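Local coordinates for BLUF domain-containing protein (Acinetobacter baumannii, PDB 6W6Z) that probably senses blue light through a flavin bound in its BLUF domain and is linked to the control of biofilm formation and iron uptake, at residues Tyr7-Glu13 / Gln71-Lys77; Trp92-Gln98 / Leu132-Thr138. All blocks are in the same frame, centred on the assembly; numbering follows the deposited sequence.

Interaction 1: Tyr7-Glu13 / Gln71-Lys77. With FMN (flavin mononucleotide), chain B.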
ATOM      1  N   TYR A   7      -7.336   0.156  -0.575  1.00 17.60           N
ATOM      2  CA  TYR A   7      -7.867   0.538   0.741  1.00 17.50           C
ATOM      3  C   TYR A   7      -6.920   1.536   1.371  1.00 19.07           C
ATOM      4  O   TYR A   7      -5.741   1.679   1.002  1.00 15.93           O
ATOM      5  CB  TYR A   7      -8.113  -0.707   1.605  1.00 17.47           C
ATOM      6  CG  TYR A   7      -6.829  -1.246   2.170  1.00 17.51           C
ATOM      7  CD1 TYR A   7      -6.310  -0.733   3.351  1.00 16.61           C
ATOM      8  CD2 TYR A   7      -6.077  -2.177   1.467  1.00 18.11           C
ATOM      9  CE1 TYR A   7      -5.086  -1.171   3.839  1.00 17.97           C
ATOM     10  CE2 TYR A   7      -4.864  -2.640   1.966  1.00 19.12           C
ATOM     11  CZ  TYR A   7      -4.362  -2.119   3.147  1.00 18.02           C
ATOM     12  OH  TYR A   7      -3.141  -2.517   3.603  1.00 20.27           O
ATOM     13  N   ALA A   8      -7.444   2.235   2.366  1.00 19.35           N
ATOM     14  CA  ALA A   8      -6.610   3.105   3.190  1.00 18.94           C
ATOM     15  C   ALA A   8      -6.847   2.717   4.655  1.00 17.30           C
ATOM     16  O   ALA A   8      -7.887   2.066   4.983  1.00 16.93           O
ATOM     17  CB  ALA A   8      -6.892   4.565   2.882  1.00 21.11           C
ATOM     18  N   SER A   9      -5.872   2.997   5.502  1.00 17.14           N
ATOM     19  CA  SER A   9      -5.901   2.592   6.937  1.00 19.41           C
ATOM     20  C   SER A   9      -5.134   3.616   7.773  1.00 18.60           C
ATOM     21  O   SER A   9      -4.340   4.388   7.218  1.00 18.22           O
ATOM     22  CB  SER A   9      -5.316   1.213   7.150  1.00 18.63           C
ATOM     23  OG  SER A   9      -3.920   1.232   6.891  1.00 16.73           O
ATOM     24  N   GLN A  10      -5.397   3.615   9.072  1.00 18.58           N
ATOM     25  CA  GLN A  10      -4.632   4.427  10.051  1.00 20.41           C
ATOM     26  C   GLN A  10      -3.512   3.559  10.623  1.00 19.74           C
ATOM     27  O   GLN A  10      -3.730   2.370  11.006  1.00 17.18           O
ATOM     28  CB  GLN A  10      -5.569   4.948  11.138  1.00 20.95           C
ATOM     29  CG  GLN A  10      -4.900   5.990  12.017  1.00 24.18           C
ATOM     30  CD  GLN A  10      -4.700   7.322  11.328  1.00 29.40           C
ATOM     31  OE1 GLN A  10      -5.255   7.580  10.273  1.00 35.30           O
ATOM     32  NE2 GLN A  10      -3.927   8.204  11.939  1.00 29.28           N
ATOM     33  N   ARG A  11      -2.309   4.099  10.687  1.00 18.87           N
ATOM     34  CA  ARG A  11      -1.227   3.329  11.318  1.00 20.70           C
ATOM     35  C   ARG A  11      -1.529   3.220  12.810  1.00 21.09           C
ATOM     36  O   ARG A  11      -1.956   4.231  13.381  1.00 21.22           O
ATOM     37  CB  ARG A  11       0.118   4.022  11.142  1.00 24.02           C
ATOM     38  CG  ARG A  11       1.220   3.218  11.795  1.00 27.94           C
ATOM     39  CD  ARG A  11       2.525   3.919  11.679  1.00 33.57           C
ATOM     40  NE  ARG A  11       2.779   4.847  12.767  1.00 37.09           N
ATOM     41  CZ  ARG A  11       3.256   4.481  13.955  1.00 36.94           C
ATOM     42  NH1 ARG A  11       3.493   3.200  14.216  1.00 38.41           N
ATOM     43  NH2 ARG A  11       3.466   5.402  14.875  1.00 41.54           N
ATOM     44  N   ASN A  12      -1.263   2.061  13.421  1.00 21.85           N
ATOM     45  CA  ASN A  12      -1.431   1.889  14.896  1.00 22.94           C
ATOM     46  C   ASN A  12      -0.371   2.697  15.642  1.00 23.87           C
ATOM     47  O   ASN A  12       0.732   2.187  15.839  1.00 24.86           O
ATOM     48  CB  ASN A  12      -1.403   0.432  15.324  1.00 21.11           C
ATOM     49  CG  ASN A  12      -1.788   0.240  16.783  1.00 23.44           C
ATOM     50  OD1 ASN A  12      -1.807   1.191  17.552  1.00 20.84           O
ATOM     51  ND2 ASN A  12      -2.106  -0.991  17.166  1.00 23.49           N
ATOM     52  N   GLU A  13      -0.762   3.858  16.154  1.00 26.56           N
ATOM     53  CA  GLU A  13       0.170   4.812  16.804  1.00 30.47           C
ATOM     54  C   GLU A  13       0.650   4.206  18.133  1.00 30.92           C
ATOM     55  O   GLU A  13       1.616   4.719  18.700  1.00 28.44           O
ATOM     56  CB  GLU A  13      -0.480   6.183  17.004  1.00 32.49           C
ATOM     57  CG  GLU A  13      -0.912   6.873  15.710  1.00 35.01           C
ATOM     58  CD  GLU A  13      -2.394   6.747  15.367  1.00 38.26           C
ATOM     59  OE1 GLU A  13      -3.084   5.950  16.029  1.00 30.84           O
ATOM     60  OE2 GLU A  13      -2.856   7.444  14.434  1.00 42.00           O
ATOM     61  N   GLN A  71      -2.096  -6.201  13.354  1.00 19.60           N
ATOM     62  CA  GLN A  71      -1.955  -5.327  14.566  1.00 22.49           C
ATOM     63  C   GLN A  71      -1.420  -3.917  14.220  1.00 20.25           C
ATOM     64  O   GLN A  71      -1.625  -2.933  15.021  1.00 20.45           O
ATOM     65  CB  GLN A  71      -0.981  -6.006  15.530  1.00 25.03           C
ATOM     66  CG  GLN A  71      -0.824  -5.280  16.859  1.00 29.98           C
ATOM     67  CD  GLN A  71       0.273  -4.243  16.888  1.00 30.65           C
ATOM     68  OE1 GLN A  71       1.227  -4.293  16.116  1.00 27.97           O
ATOM     69  NE2 GLN A  71       0.149  -3.305  17.820  1.00 26.18           N
ATOM     70  N   ARG A  72      -0.729  -3.786  13.097  1.00 19.69           N
ATOM     71  CA  ARG A  72       0.084  -2.561  12.769  1.00 18.25           C
ATOM     72  C   ARG A  72      -0.771  -1.436  12.178  1.00 18.89           C
ATOM     73  O   ARG A  72      -0.275  -0.257  12.016  1.00 20.04           O
ATOM     74  CB  ARG A  72       1.254  -2.982  11.885  1.00 18.68           C
ATOM     75  CG  ARG A  72       2.286  -3.771  12.674  1.00 19.62           C
ATOM     76  CD  ARG A  72       3.310  -4.497  11.862  1.00 21.22           C
ATOM     77  NE  ARG A  72       2.741  -5.570  11.069  1.00 20.48           N
ATOM     78  CZ  ARG A  72       3.478  -6.390  10.349  1.00 22.61           C
ATOM     79  NH1 ARG A  72       4.799  -6.265  10.378  1.00 24.21           N
ATOM     80  NH2 ARG A  72       2.919  -7.335   9.615  1.00 22.75           N
ATOM     81  N   HIS A  73      -2.028  -1.696  11.862  1.00 18.39           N
ATOM     82  CA  HIS A  73      -2.963  -0.652  11.384  1.00 19.37           C
ATOM     83  C   HIS A  73      -4.388  -0.997  11.834  1.00 21.49           C
ATOM     84  O   HIS A  73      -4.564  -2.119  12.393  1.00 20.11           O
ATOM     85  CB  HIS A  73      -2.819  -0.445   9.872  1.00 17.69           C
ATOM     86  CG  HIS A  73      -3.294  -1.597   9.050  1.00 18.18           C
ATOM     87  ND1 HIS A  73      -3.479  -1.480   7.706  1.00 17.17           N
ATOM     88  CD2 HIS A  73      -3.598  -2.879   9.372  1.00 18.48           C
ATOM     89  CE1 HIS A  73      -3.904  -2.638   7.220  1.00 19.79           C
ATOM     90  NE2 HIS A  73      -3.973  -3.532   8.213  1.00 16.34           N
ATOM     91  N   TYR A  74      -5.300  -0.037  11.693  1.00 20.62           N
ATOM     92  CA  TYR A  74      -6.715  -0.122  12.137  1.00 20.60           C
ATOM     93  C   TYR A  74      -7.544   0.880  11.343  1.00 21.78           C
ATOM     94  O   TYR A  74      -6.964   1.646  10.527  1.00 20.39           O
ATOM     95  CB  TYR A  74      -6.841   0.123  13.647  1.00 19.95           C
ATOM     96  CG  TYR A  74      -6.546   1.546  14.061  1.00 20.47           C
ATOM     97  CD1 TYR A  74      -5.254   2.034  14.179  1.00 20.41           C
ATOM     98  CD2 TYR A  74      -7.582   2.394  14.394  1.00 20.87           C
ATOM     99  CE1 TYR A  74      -5.016   3.351  14.540  1.00 20.69           C
ATOM    100  CE2 TYR A  74      -7.359   3.687  14.801  1.00 21.63           C
ATOM    101  CZ  TYR A  74      -6.076   4.185  14.841  1.00 23.15           C
ATOM    102  OH  TYR A  74      -5.928   5.488  15.232  1.00 23.06           O
ATOM    103  N   ASN A  75      -8.876   0.870  11.533  1.00 21.65           N
ATOM    104  CA  ASN A  75      -9.756   1.827  10.816  1.00 23.65           C
ATOM    105  C   ASN A  75      -9.582   1.606   9.300  1.00 20.94           C
ATOM    106  O   ASN A  75      -9.397   2.566   8.569  1.00 20.78           O
ATOM    107  CB  ASN A  75      -9.392   3.277  11.175  1.00 28.32           C
ATOM    108  CG  ASN A  75     -10.477   4.290  10.863  1.00 36.65           C
ATOM    109  OD1 ASN A  75     -11.370   4.486  11.675  1.00 44.00           O
ATOM    110  ND2 ASN A  75     -10.391   4.967   9.717  1.00 38.95           N
ATOM    111  N   ILE A  76      -9.662   0.373   8.835  1.00 22.77           N
ATOM    112  CA  ILE A  76      -9.435   0.063   7.393  1.00 25.12           C
ATOM    113  C   ILE A  76     -10.639   0.629   6.627  1.00 26.10           C
ATOM    114  O   ILE A  76     -11.760   0.288   6.978  1.00 26.43           O
ATOM    115  CB  ILE A  76      -9.199  -1.445   7.133  1.00 25.84           C
ATOM    116  CG1 ILE A  76      -7.801  -1.949   7.509  1.00 30.27           C
ATOM    117  CG2 ILE A  76      -9.438  -1.789   5.668  1.00 27.38           C
ATOM    118  CD1 ILE A  76      -7.447  -1.955   8.966  1.00 33.60           C
ATOM    119  N   LYS A  77     -10.396   1.444   5.608  1.00 22.87           N
ATOM    120  CA  LYS A  77     -11.404   1.979   4.667  1.00 25.39           C
ATOM    121  C   LYS A  77     -11.205   1.355   3.280  1.00 23.69           C
ATOM    122  O   LYS A  77     -10.343   1.825   2.488  1.00 22.40           O
ATOM    123  CB  LYS A  77     -11.289   3.503   4.635  1.00 28.61           C
ATOM    124  CG  LYS A  77     -12.259   4.209   3.702  1.00 32.98           C
ATOM    125  CD  LYS A  77     -12.040   5.717   3.679  1.00 36.77           C
ATOM    126  CE  LYS A  77     -13.114   6.440   2.907  1.00 42.00           C
ATOM    127  NZ  LYS A  77     -12.637   7.763   2.443  1.00 43.30           N
TER
HETATM  128  N1  FMN B 201       1.345  -9.068   3.639  1.00 20.53           N
HETATM  129  C2  FMN B 201       1.509  -9.554   2.396  1.00 23.19           C
HETATM  130  O2  FMN B 201       1.736 -10.800   2.278  1.00 22.76           O
HETATM  131  N3  FMN B 201       1.310  -8.794   1.299  1.00 20.03           N
HETATM  132  C4  FMN B 201       1.013  -7.486   1.364  1.00 20.24           C
HETATM  133  O4  FMN B 201       0.867  -6.781   0.369  1.00 19.85           O
HETATM  134  C4A FMN B 201       0.884  -6.877   2.681  1.00 18.76           C
HETATM  135  N5  FMN B 201       0.615  -5.600   2.859  1.00 18.16           N
HETATM  136  C5A FMN B 201       0.443  -5.143   4.125  1.00 18.46           C
HETATM  137  C6  FMN B 201       0.169  -3.804   4.285  1.00 17.64           C
HETATM  138  C7  FMN B 201      -0.050  -3.279   5.547  1.00 19.16           C
HETATM  139  C7M FMN B 201      -0.327  -1.811   5.650  1.00 18.43           C
HETATM  140  C8  FMN B 201       0.161  -4.094   6.756  1.00 17.95           C
HETATM  141  C8M FMN B 201      -0.038  -3.443   8.117  1.00 18.66           C
HETATM  142  C9  FMN B 201       0.433  -5.441   6.587  1.00 18.75           C
HETATM  143  C9A FMN B 201       0.618  -5.970   5.315  1.00 19.37           C
HETATM  144  N10 FMN B 201       0.958  -7.302   5.113  1.00 19.94           N
HETATM  145  C10 FMN B 201       1.065  -7.771   3.819  1.00 19.66           C
HETATM  146  C1' FMN B 201       1.189  -8.266   6.241  1.00 23.39           C
HETATM  147  C2' FMN B 201       0.032  -9.164   6.615  1.00 25.96           C
HETATM  148  O2' FMN B 201      -0.936  -8.386   7.337  1.00 24.35           O
HETATM  149  C3' FMN B 201       0.587 -10.296   7.520  1.00 34.49           C
HETATM  150  O3' FMN B 201       1.456  -9.783   8.536  1.00 31.72           O
HETATM  151  C4' FMN B 201       1.450 -11.294   6.777  1.00 40.50           C
HETATM  152  O4' FMN B 201       0.724 -11.812   5.639  1.00 44.82           O
HETATM  153  C5' FMN B 201       1.825 -12.482   7.697  1.00 52.21           C
HETATM  154  O5' FMN B 201       0.683 -13.242   8.148  1.00 56.75           O
HETATM  155  P   FMN B 201       0.802 -14.607   9.062  1.00 61.03           P
HETATM  156  O1P FMN B 201       0.670 -14.083  10.480  1.00 66.53           O
HETATM  157  O2P FMN B 201      -0.372 -15.422   8.548  1.00 61.78           O
HETATM  158  O3P FMN B 201       2.163 -15.224   8.794  1.00 65.04           O

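Interaction 2: Trp92-Gln98 / Leu132-Thr138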
ATOM      1  N   TRP A  92       6.501  -4.407  -9.429  1.00 24.30           N
ATOM      2  CA  TRP A  92       6.772  -4.553  -7.968  1.00 23.82           C
ATOM      3  C   TRP A  92       5.842  -5.548  -7.286  1.00 23.00           C
ATOM      4  O   TRP A  92       4.599  -5.342  -7.302  1.00 23.29           O
ATOM      5  CB  TRP A  92       6.658  -3.209  -7.262  1.00 23.67           C
ATOM      6  CG  TRP A  92       7.417  -2.087  -7.895  1.00 23.72           C
ATOM      7  CD1 TRP A  92       8.678  -1.693  -7.594  1.00 22.73           C
ATOM      8  CD2 TRP A  92       6.921  -1.136  -8.857  1.00 23.36           C
ATOM      9  NE1 TRP A  92       9.025  -0.611  -8.343  1.00 23.81           N
ATOM     10  CE2 TRP A  92       7.963  -0.221  -9.104  1.00 22.85           C
ATOM     11  CE3 TRP A  92       5.693  -0.943  -9.496  1.00 21.74           C
ATOM     12  CZ2 TRP A  92       7.840   0.834 -10.011  1.00 22.74           C
ATOM     13  CZ3 TRP A  92       5.568   0.085 -10.403  1.00 22.97           C
ATOM     14  CH2 TRP A  92       6.626   0.962 -10.658  1.00 24.22           C
ATOM     15  N   SER A  93       6.433  -6.501  -6.573  1.00 21.84           N
ATOM     16  CA  SER A  93       5.759  -7.378  -5.583  1.00 22.06           C
ATOM     17  C   SER A  93       5.044  -6.504  -4.541  1.00 20.50           C
ATOM     18  O   SER A  93       3.825  -6.732  -4.303  1.00 18.51           O
ATOM     19  CB  SER A  93       6.720  -8.355  -4.984  1.00 25.23           C
ATOM     20  OG  SER A  93       7.067  -9.287  -6.003  1.00 28.38           O
ATOM     21  N   MET A  94       5.726  -5.480  -4.077  1.00 19.62           N
ATOM     22  CA  MET A  94       5.098  -4.365  -3.315  1.00 19.97           C
ATOM     23  C   MET A  94       5.992  -3.131  -3.355  1.00 19.61           C
ATOM     24  O   MET A  94       6.965  -3.073  -2.579  1.00 22.59           O
ATOM     25  CB  MET A  94       4.865  -4.749  -1.857  1.00 18.95           C
ATOM     26  CG  MET A  94       4.037  -3.712  -1.112  1.00 18.84           C
ATOM     27  SD  MET A  94       2.525  -3.131  -1.951  1.00 19.51           S
ATOM     28  CE  MET A  94       1.741  -4.708  -2.282  1.00 18.55           C
ATOM     29  N   LYS A  95       5.640  -2.169  -4.205  1.00 20.78           N
ATOM     30  CA  LYS A  95       6.346  -0.882  -4.315  1.00 18.01           C
ATOM     31  C   LYS A  95       6.099  -0.140  -3.007  1.00 17.97           C
ATOM     32  O   LYS A  95       5.007  -0.248  -2.468  1.00 19.28           O
ATOM     33  CB  LYS A  95       5.842  -0.057  -5.501  1.00 18.39           C
ATOM     34  CG  LYS A  95       6.638   1.197  -5.795  1.00 18.23           C
ATOM     35  CD  LYS A  95       6.105   1.997  -6.943  1.00 19.88           C
ATOM     36  CE  LYS A  95       7.069   3.051  -7.421  1.00 20.53           C
ATOM     37  NZ  LYS A  95       6.541   3.784  -8.586  1.00 21.29           N
ATOM     38  N   TYR A  96       7.077   0.613  -2.565  1.00 16.02           N
ATOM     39  CA  TYR A  96       6.926   1.509  -1.410  1.00 17.35           C
ATOM     40  C   TYR A  96       7.122   2.942  -1.868  1.00 17.46           C
ATOM     41  O   TYR A  96       8.186   3.258  -2.418  1.00 18.83           O
ATOM     42  CB  TYR A  96       7.910   1.139  -0.320  1.00 16.65           C
ATOM     43  CG  TYR A  96       7.704   1.948   0.932  1.00 17.27           C
ATOM     44  CD1 TYR A  96       6.469   1.976   1.564  1.00 19.62           C
ATOM     45  CD2 TYR A  96       8.705   2.710   1.459  1.00 18.39           C
ATOM     46  CE1 TYR A  96       6.257   2.702   2.720  1.00 18.01           C
ATOM     47  CE2 TYR A  96       8.522   3.429   2.627  1.00 18.85           C
ATOM     48  CZ  TYR A  96       7.281   3.461   3.235  1.00 18.72           C
ATOM     49  OH  TYR A  96       7.093   4.188   4.379  1.00 21.83           O
ATOM     50  N   VAL A  97       6.142   3.791  -1.557  1.00 18.34           N
ATOM     51  CA  VAL A  97       6.186   5.253  -1.852  1.00 18.24           C
ATOM     52  C   VAL A  97       5.848   6.049  -0.594  1.00 17.69           C
ATOM     53  O   VAL A  97       4.867   5.735   0.080  1.00 16.91           O
ATOM     54  CB  VAL A  97       5.212   5.577  -2.995  1.00 16.90           C
ATOM     55  CG1 VAL A  97       5.229   7.041  -3.365  1.00 19.47           C
ATOM     56  CG2 VAL A  97       5.489   4.720  -4.196  1.00 18.34           C
ATOM     57  N   GLN A  98       6.620   7.086  -0.306  1.00 16.16           N
ATOM     58  CA  GLN A  98       6.305   8.004   0.809  1.00 17.80           C
ATOM     59  C   GLN A  98       5.941   9.356   0.211  1.00 19.26           C
ATOM     60  O   GLN A  98       5.920   9.468  -0.989  1.00 18.46           O
ATOM     61  CB  GLN A  98       7.470   8.087   1.801  1.00 19.09           C
ATOM     62  CG  GLN A  98       7.717   6.758   2.509  1.00 21.64           C
ATOM     63  CD  GLN A  98       8.650   6.873   3.692  1.00 21.16           C
ATOM     64  OE1 GLN A  98       8.602   6.045   4.611  1.00 26.45           O
ATOM     65  NE2 GLN A  98       9.504   7.883   3.658  1.00 21.77           N
ATOM     66  N   LEU A 132       1.473   7.357  -7.751  1.00 23.43           N
ATOM     67  CA  LEU A 132       2.194   6.228  -7.081  1.00 21.00           C
ATOM     68  C   LEU A 132       2.989   5.434  -8.120  1.00 22.71           C
ATOM     69  O   LEU A 132       4.087   4.960  -7.776  1.00 22.13           O
ATOM     70  CB  LEU A 132       1.200   5.332  -6.358  1.00 20.72           C
ATOM     71  CG  LEU A 132       0.470   5.936  -5.156  1.00 20.41           C
ATOM     72  CD1 LEU A 132      -0.346   4.844  -4.461  1.00 22.23           C
ATOM     73  CD2 LEU A 132       1.438   6.575  -4.172  1.00 21.05           C
ATOM     74  N   LEU A 133       2.455   5.272  -9.325  1.00 23.34           N
ATOM     75  CA  LEU A 133       3.159   4.583 -10.429  1.00 23.30           C
ATOM     76  C   LEU A 133       4.421   5.377 -10.824  1.00 24.00           C
ATOM     77  O   LEU A 133       5.463   4.740 -10.996  1.00 25.39           O
ATOM     78  CB  LEU A 133       2.220   4.412 -11.620  1.00 26.47           C
ATOM     79  CG  LEU A 133       2.842   3.718 -12.833  1.00 29.97           C
ATOM     80  CD1 LEU A 133       3.317   2.310 -12.490  1.00 32.97           C
ATOM     81  CD2 LEU A 133       1.860   3.665 -14.004  1.00 33.43           C
ATOM     82  N   ILE A 134       4.333   6.695 -10.986  1.00 25.32           N
ATOM     83  CA  ILE A 134       5.466   7.498 -11.539  1.00 30.26           C
ATOM     84  C   ILE A 134       6.471   7.859 -10.441  1.00 31.27           C
ATOM     85  O   ILE A 134       7.632   8.073 -10.785  1.00 28.94           O
ATOM     86  CB  ILE A 134       4.987   8.732 -12.330  1.00 33.41           C
ATOM     87  CG1 ILE A 134       4.405   9.834 -11.438  1.00 34.19           C
ATOM     88  CG2 ILE A 134       4.035   8.286 -13.434  1.00 35.36           C
ATOM     89  CD1 ILE A 134       3.999  11.089 -12.190  1.00 35.67           C
ATOM     90  N   ALA A 135       6.077   7.911  -9.170  1.00 27.33           N
ATOM     91  CA  ALA A 135       6.985   8.164  -8.028  1.00 28.30           C
ATOM     92  C   ALA A 135       8.221   7.245  -8.077  1.00 26.43           C
ATOM     93  O   ALA A 135       8.107   6.050  -8.460  1.00 24.14           O
ATOM     94  CB  ALA A 135       6.232   7.993  -6.721  1.00 26.44           C
ATOM     95  N   GLU A 136       9.383   7.797  -7.706  1.00 28.08           N
ATOM     96  CA  GLU A 136      10.616   7.018  -7.402  1.00 28.80           C
ATOM     97  C   GLU A 136      10.282   6.149  -6.188  1.00 26.28           C
ATOM     98  O   GLU A 136       9.757   6.713  -5.229  1.00 28.77           O
ATOM     99  CB  GLU A 136      11.787   7.952  -7.041  1.00 27.18           C
ATOM    100  N   GLN A 137      10.531   4.850  -6.207  1.00 25.47           N
ATOM    101  CA  GLN A 137      10.316   4.021  -4.999  1.00 24.12           C
ATOM    102  C   GLN A 137      11.197   4.535  -3.852  1.00 27.95           C
ATOM    103  O   GLN A 137      12.395   4.882  -4.102  1.00 22.10           O
ATOM    104  CB  GLN A 137      10.573   2.550  -5.285  1.00 27.17           C
ATOM    105  CG  GLN A 137      10.718   1.707  -4.015  1.00 28.14           C
ATOM    106  CD  GLN A 137      10.481   0.273  -4.384  1.00 29.36           C
ATOM    107  OE1 GLN A 137       9.494  -0.316  -4.013  1.00 24.39           O
ATOM    108  NE2 GLN A 137      11.337  -0.250  -5.254  1.00 35.04           N
ATOM    109  N   THR A 138      10.660   4.564  -2.626  1.00 25.13           N
ATOM    110  CA  THR A 138      11.434   4.872  -1.398  1.00 24.41           C
ATOM    111  C   THR A 138      12.194   3.611  -0.967  1.00 24.64           C
ATOM    112  O   THR A 138      11.541   2.597  -0.614  1.00 23.50           O
ATOM    113  CB  THR A 138      10.522   5.411  -0.291  1.00 24.93           C
ATOM    114  OG1 THR A 138       9.854   6.566  -0.808  1.00 25.92           O
ATOM    115  CG2 THR A 138      11.273   5.707   0.986  1.00 24.74           C
TER

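Interaction 1: Tyr7-Glu13 / Gln71-Lys77
Ser9 OG and His73 ND1 share a 2.9 Å hydrogen bond at the edge of the imidazole, where strand 2-11 of the BLUF domain pairs antiparallel with strand 73-83, at one edge of the sheet, beside the flavin. Ser9 OG and His73 CG each sit between the backbone N and the carbonyl carbon (chi1 68° and 69°), which brings OG and the imidazole together on the flavin side of the sheet. The His73 ring is sandwiched: methyl C8M of the flavin lies 3.7 Å above the centre of one face, and Ile76 CD1 covers the opposite face. With NE2 bonded to the carbonyl of Ile67, the ring is held at both nitrogens. Tyr7 approaches His73 from the opposite direction, its OH 3.7 Å from His73 CE1 and near the imidazole plane; this hydroxyl is hydrogen-bonded to Gln51, a flavin-binding residue. Arg72 turns away from strand 2-11 and brings NH2 to O3' of the ribityl chain, with salt bridges to Asp70 and Glu28.

A beta bulge, with Asn75 and Ile76 opposite Ser9, shifts the register by one. Gln10 CB makes a CH-pi contact over the face of the Tyr74 ring, offset toward the rim, 4.0 Å from the centroid. Gln10 NE2 grips Glu13 OE2 almost straight (173°), while Tyr74 OH donates to the syn lone pair of Glu13 OE1 at 3.0 Å.

Interaction 2: Trp92-Gln98 / Leu132-Thr138
Lys95 reaches across to the carboxyl end of helix 125-134, its NZ giving hydrogen bonds of 2.8 Å to Leu132 O and 2.8 Å to Ala135 O. The side chain runs nearly fully extended (chi1 -172°, chi4 178°), which carries the ammonium to these carbonyls. Leu133 O is also close to NZ, but at a poor angle for a bond. The positive charge thus sits at the carbonyl end of the helix, where the helix dipole probably favours it. On its way the lysine crosses the Trp92 indole, CD lying 3.5 Å above the centre of one ring face, while Leu133 CD1 meets the indole at its edge.

Strand 95-98 is an outermost strand of the BLUF sheet, parallel to its neighbour 39-45; here the chain leaving the last helix passes along its other side. Tyr96 has both backbone polar atoms satisfied by that chain: Tyr96 N donates to a lone pair of the side-chain amide oxygen Gln137 OE1 at 3.0 Å, and Tyr96 O accepts from Thr138 N at 2.8 Å. Gln137 OE1 stands in for a backbone carbonyl, carried there by an extended side chain that runs antiparallel to the Lys95 side chain. Gln98 N makes a weak bond to Thr138 OG1. Val97 CG1 packs against Leu132 CD2 at 3.9 Å and Ala135 CB at 3.6 Å; Thr138 O lies in the plane of the Tyr96 ring, at its edge.

Interactions 1 and 2 work at the two outermost strands of one five-stranded sheet, on opposite sides of the chain's centre, with centres about 19 Å apart and no direct touch. Each is partly buried. Interaction 1 is a true strand pairing within the sheet, with a buried side at the flavin and a more exposed side around Tyr74. Interaction 2 instead joins the other edge strand to a helix end and the chain following it, where a lysine and a glutamine supply much of the bonding to backbone atoms. Both touch the cofactor: interaction 1 through Tyr7, Arg72 and His73, segment 92-98 through Met94, which also touches Gln51, the partner of Tyr7.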